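Side-chain contacts in 2,3-dehydroadipyl-CoA hydratase (Escherichia coli, PDB 4FZW), which catalyses the reversible hydration of 2,3-dehydroadipyl-CoA to 3-hydroxyadipyl-CoA in the breakdown of phenylacetate: residues Q86-L91 with L107-E112; F128-I133 with I137-G142. All blocks are in the same frame, centred on the assembly; numbering follows the deposited sequence.

Interaction 1: residues Q86-L91 with L107-E112; sequences QLWARL and LGAGCE
W88 reaches from helix 84-92 to the first turn of helix 109-116 and meets A109 and E112 with the six-membered part of its indole. Its CG stands anti to the carbonyl carbon (chi1 -73°), which sends the ring across the gap between two backbones whose closest CA atoms, W88 and E112, are 9.7 Å apart. At the ring edge, W88 CH2 lies 3.6 Å from A109 O, near the ring plane, and W88 CZ2 is 4.1 Å from A109 CB. Further along the helix, W88 CH2 comes within 4.2 Å of E112 CB, and CZ3 approaches the E112 carbonyl carbon. The indole and the E112 side chain run at about a right angle, with the ring and carboxylate planes 67° apart. L91 CD1 rests 3.9 Å above one face of the indole, toward its rim, while L34 and L116 add to the apolar packing. W88 carries the whole contact through this end of the ring; its NE1 turns instead to a bound glycerol, which it hydrogen-bonds, and Q86 and A89 of the same helix are exposed. Replacing the W88 indole by the methyl of an alanine is likely to leave A109 and E112 CB without this apolar neighbour and the glycerol without an N-H donor. E112 OE2 accepts from the backbone nitrogens of A141 and G143, while OE1 makes only a weak bond to the glycerol. G108, at positive phi, is the N-cap, and E112 N bonds to G108 O at 2.9 Å. As in other crotonase-family enzymes, this glycine-rich helix start probably supplies a backbone N-H of the oxyanion hole for the thioester carbonyl, and the glycerol probably marks the acyl-CoA pocket.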
# COMPACT_ATOMS: atom_id res chain seq x y z
N GLN B 86 16.74 -1.31 -16.07
CA GLN B 86 16.64 0.14 -15.96
C GLN B 86 16.16 0.75 -17.28
O GLN B 86 15.60 1.84 -17.30
CB GLN B 86 17.99 0.74 -15.57
CG GLN B 86 19.01 0.61 -16.70
CD GLN B 86 20.36 1.21 -16.40
OE1 GLN B 86 20.73 1.42 -15.23
NE2 GLN B 86 21.12 1.47 -17.46
N LEU B 87 16.40 0.06 -18.39
CA LEU B 87 15.85 0.49 -19.68
C LEU B 87 14.33 0.33 -19.69
O LEU B 87 13.60 1.23 -20.11
CB LEU B 87 16.47 -0.30 -20.83
CG LEU B 87 17.99 -0.30 -20.95
CD1 LEU B 87 18.41 -1.01 -22.24
CD2 LEU B 87 18.52 1.13 -20.91
N TRP B 88 13.86 -0.81 -19.20
CA TRP B 88 12.43 -1.03 -19.01
C TRP B 88 11.79 0.07 -18.14
O TRP B 88 10.71 0.56 -18.48
CB TRP B 88 12.15 -2.44 -18.44
CG TRP B 88 12.36 -3.53 -19.48
CD1 TRP B 88 13.49 -4.28 -19.67
CD2 TRP B 88 11.41 -3.97 -20.47
NE1 TRP B 88 13.30 -5.16 -20.71
CE2 TRP B 88 12.03 -5.00 -21.21
CE3 TRP B 88 10.09 -3.61 -20.78
CZ2 TRP B 88 11.39 -5.66 -22.27
CZ3 TRP B 88 9.45 -4.27 -21.84
CH2 TRP B 88 10.10 -5.28 -22.56
N ALA B 89 12.44 0.48 -17.05
CA ALA B 89 11.88 1.53 -16.19
C ALA B 89 11.95 2.88 -16.86
O ALA B 89 11.12 3.75 -16.60
CB ALA B 89 12.55 1.58 -14.81
N ARG B 90 12.94 3.07 -17.72
CA ARG B 90 12.99 4.33 -18.47
C ARG B 90 11.91 4.38 -19.54
O ARG B 90 11.38 5.45 -19.81
CB ARG B 90 14.38 4.58 -19.07
CG ARG B 90 15.41 5.03 -18.03
CD ARG B 90 16.82 4.73 -18.49
NE ARG B 90 17.26 5.68 -19.50
CZ ARG B 90 18.52 5.78 -19.92
NH1 ARG B 90 19.45 4.98 -19.40
NH2 ARG B 90 18.83 6.66 -20.85
N LEU B 91 11.57 3.23 -20.13
CA LEU B 91 10.45 3.14 -21.09
C LEU B 91 9.14 3.55 -20.43
O LEU B 91 8.39 4.36 -20.96
CB LEU B 91 10.27 1.73 -21.67
CG LEU B 91 11.34 1.08 -22.53
CD1 LEU B 91 10.90 -0.33 -22.89
CD2 LEU B 91 11.62 1.90 -23.77
N LEU B 107 5.04 -11.93 -28.24
CA LEU B 107 5.37 -12.99 -27.27
C LEU B 107 6.51 -12.56 -26.36
O LEU B 107 7.39 -11.81 -26.79
CB LEU B 107 5.73 -14.28 -28.00
CG LEU B 107 4.72 -14.79 -29.03
CD1 LEU B 107 5.35 -15.92 -29.81
CD2 LEU B 107 3.44 -15.26 -28.38
N GLY B 108 6.51 -13.04 -25.12
CA GLY B 108 7.56 -12.70 -24.16
C GLY B 108 7.76 -11.19 -24.00
O GLY B 108 6.83 -10.48 -23.63
N ALA B 109 8.96 -10.71 -24.31
CA ALA B 109 9.25 -9.28 -24.17
C ALA B 109 8.30 -8.45 -25.04
O ALA B 109 7.97 -7.29 -24.70
CB ALA B 109 10.69 -9.00 -24.56
N GLY B 110 7.88 -9.04 -26.16
CA GLY B 110 6.93 -8.41 -27.04
C GLY B 110 5.58 -8.18 -26.35
O GLY B 110 5.00 -7.09 -26.46
N CYS B 111 5.07 -9.19 -25.66
CA CYS B 111 3.85 -8.99 -24.91
C CYS B 111 4.10 -7.97 -23.82
O CYS B 111 3.31 -7.04 -23.66
CB CYS B 111 3.36 -10.29 -24.30
SG CYS B 111 1.80 -10.13 -23.43
N GLU B 112 5.21 -8.14 -23.09
CA GLU B 112 5.60 -7.23 -22.01
C GLU B 112 5.71 -5.79 -22.46
O GLU B 112 5.24 -4.90 -21.78
CB GLU B 112 6.90 -7.69 -21.32
CG GLU B 112 6.64 -8.87 -20.43
CD GLU B 112 7.87 -9.57 -19.97
OE1 GLU B 112 8.89 -9.56 -20.70
OE2 GLU B 112 7.81 -10.15 -18.86

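Interaction 2: residues F128-I133 with I137-G142; sequences FGLPEI and IMPGAG. With GOL (glycerol), chain G.
E132 and I137 are joined by the one backbone hydrogen bond between the two segments, I137 N to E132 O at 3.3 Å (154° at the hydrogen). The donor sits above the carbonyl plane, 42° out of it, and a CA-H...O contact from I133 CA to I137 O (3.5 Å) runs beside it.

Van der Waals packing is centred on the same glutamate. Its CB lies against the backbone carbonyl of M138, and I137 CD1 comes to 4.0 Å from E132 CG. A bend at chi2 (90°) swings the E132 carboxylate back beside P139, with OE1 4.1 Å from P139 CG. L130 crosses P139 at about a right angle, CD2 to CG 4.2 Å. In this crotonase-fold protein the chain turns back on itself through 134-136, so that 137-142, in the loop before helix 146-162, comes to lie against 130-133. A second subunit packs on this loop, its E227 touching P139 and its R228 bonding to G140 O.

At the glycerol, E132 OE2 stands 3.3 Å from glycerol O1. G140 N donates to that same O1, also at 3.3 Å.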
# COMPACT_ATOMS: atom_id res chain seq x y z
N PHE B 128 -0.91 -13.04 -28.18
CA PHE B 128 -0.33 -12.50 -26.97
C PHE B 128 -0.03 -13.66 -26.06
O PHE B 128 -0.92 -14.46 -25.77
CB PHE B 128 -1.32 -11.57 -26.25
CG PHE B 128 -1.57 -10.27 -26.97
CD1 PHE B 128 -2.72 -10.10 -27.73
CD2 PHE B 128 -0.68 -9.19 -26.84
CE1 PHE B 128 -2.97 -8.90 -28.39
CE2 PHE B 128 -0.92 -7.99 -27.49
CZ PHE B 128 -2.06 -7.84 -28.28
N GLY B 129 1.21 -13.74 -25.59
CA GLY B 129 1.60 -14.79 -24.67
C GLY B 129 2.95 -14.57 -24.01
O GLY B 129 3.77 -13.76 -24.47
N LEU B 130 3.19 -15.31 -22.94
CA LEU B 130 4.43 -15.23 -22.19
C LEU B 130 5.04 -16.63 -22.04
O LEU B 130 4.90 -17.27 -21.00
CB LEU B 130 4.16 -14.60 -20.81
CG LEU B 130 3.75 -13.11 -20.81
CD1 LEU B 130 2.85 -12.80 -19.63
CD2 LEU B 130 4.98 -12.15 -20.82
N PRO B 131 5.74 -17.12 -23.09
CA PRO B 131 6.25 -18.49 -23.05
C PRO B 131 7.58 -18.61 -22.31
O PRO B 131 8.31 -19.56 -22.56
CB PRO B 131 6.46 -18.81 -24.52
CG PRO B 131 6.88 -17.53 -25.10
CD PRO B 131 6.14 -16.43 -24.33
N GLU B 132 7.88 -17.68 -21.41
CA GLU B 132 9.12 -17.72 -20.61
C GLU B 132 9.22 -18.99 -19.78
O GLU B 132 10.27 -19.61 -19.72
CB GLU B 132 9.23 -16.50 -19.68
CG GLU B 132 9.68 -15.20 -20.38
CD GLU B 132 8.54 -14.36 -20.92
OE1 GLU B 132 7.41 -14.85 -21.02
OE2 GLU B 132 8.78 -13.18 -21.26
N ILE B 133 8.11 -19.37 -19.15
CA ILE B 133 8.06 -20.57 -18.33
C ILE B 133 8.49 -21.83 -19.10
O ILE B 133 9.02 -22.76 -18.50
CB ILE B 133 6.65 -20.77 -17.72
CG1 ILE B 133 6.69 -21.75 -16.54
CG2 ILE B 133 5.66 -21.25 -18.76
CD1 ILE B 133 7.28 -21.20 -15.25
N ILE B 137 12.44 -20.18 -17.32
CA ILE B 137 12.55 -18.88 -16.67
C ILE B 137 11.16 -18.34 -16.32
O ILE B 137 10.22 -19.10 -16.06
CB ILE B 137 13.35 -17.84 -17.53
CG1 ILE B 137 12.84 -17.81 -18.97
CG2 ILE B 137 14.83 -18.17 -17.54
CD1 ILE B 137 13.34 -16.62 -19.78
N MET B 138 11.04 -17.02 -16.29
CA MET B 138 9.75 -16.39 -16.10
C MET B 138 9.77 -15.01 -16.73
O MET B 138 10.79 -14.59 -17.28
CB MET B 138 9.38 -16.34 -14.62
CG MET B 138 10.36 -15.54 -13.76
SD MET B 138 9.93 -15.59 -12.02
CE MET B 138 9.15 -14.02 -11.76
N PRO B 139 8.62 -14.32 -16.71
CA PRO B 139 8.63 -12.95 -17.21
C PRO B 139 9.59 -12.07 -16.40
O PRO B 139 9.65 -12.13 -15.16
CB PRO B 139 7.18 -12.50 -17.05
CG PRO B 139 6.41 -13.78 -17.24
CD PRO B 139 7.25 -14.82 -16.53
N GLY B 140 10.36 -11.26 -17.12
CA GLY B 140 11.40 -10.50 -16.46
C GLY B 140 11.21 -9.01 -16.64
O GLY B 140 12.08 -8.23 -16.22
N ALA B 141 10.11 -8.60 -17.27
CA ALA B 141 9.91 -7.19 -17.50
C ALA B 141 8.45 -6.76 -17.30
O ALA B 141 7.95 -5.87 -17.98
CB ALA B 141 10.41 -6.82 -18.87
N GLY B 142 7.77 -7.37 -16.34
CA GLY B 142 6.43 -6.93 -16.00
C GLY B 142 5.33 -7.89 -16.38
O GLY B 142 4.20 -7.74 -15.96
C1 GOL G . 12.45 -11.63 -21.14
O1 GOL G . 11.42 -11.58 -20.18
C2 GOL G . 13.48 -10.55 -20.93
O2 GOL G . 14.59 -10.88 -20.15
C3 GOL G . 13.63 -9.40 -21.92
O3 GOL G . 14.21 -8.25 -21.36

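Overall arrangement
The two contacts follow one another along the chain, their centres about 11 Å apart, and meet directly. G108 of interaction 1 and G129 of interaction 2 are probably joined backbone to backbone, and G108 CA packs on E132 OE2. Both bear on the start of helix 109-116, where E112 touches L130, E132 and P139. Interaction 1 lies nearer the centre of the chain, about 9 Å against 17 Å, yet is only partly buried; in interaction 2 all the touching residues are buried, with a second subunit against the loop. Their chemistry differs: a single indole bridges two helices in interaction 1, whereas one main-chain bond plus packing of E132, I137, L130 and P139 holds interaction 2. Both border the same glycerol.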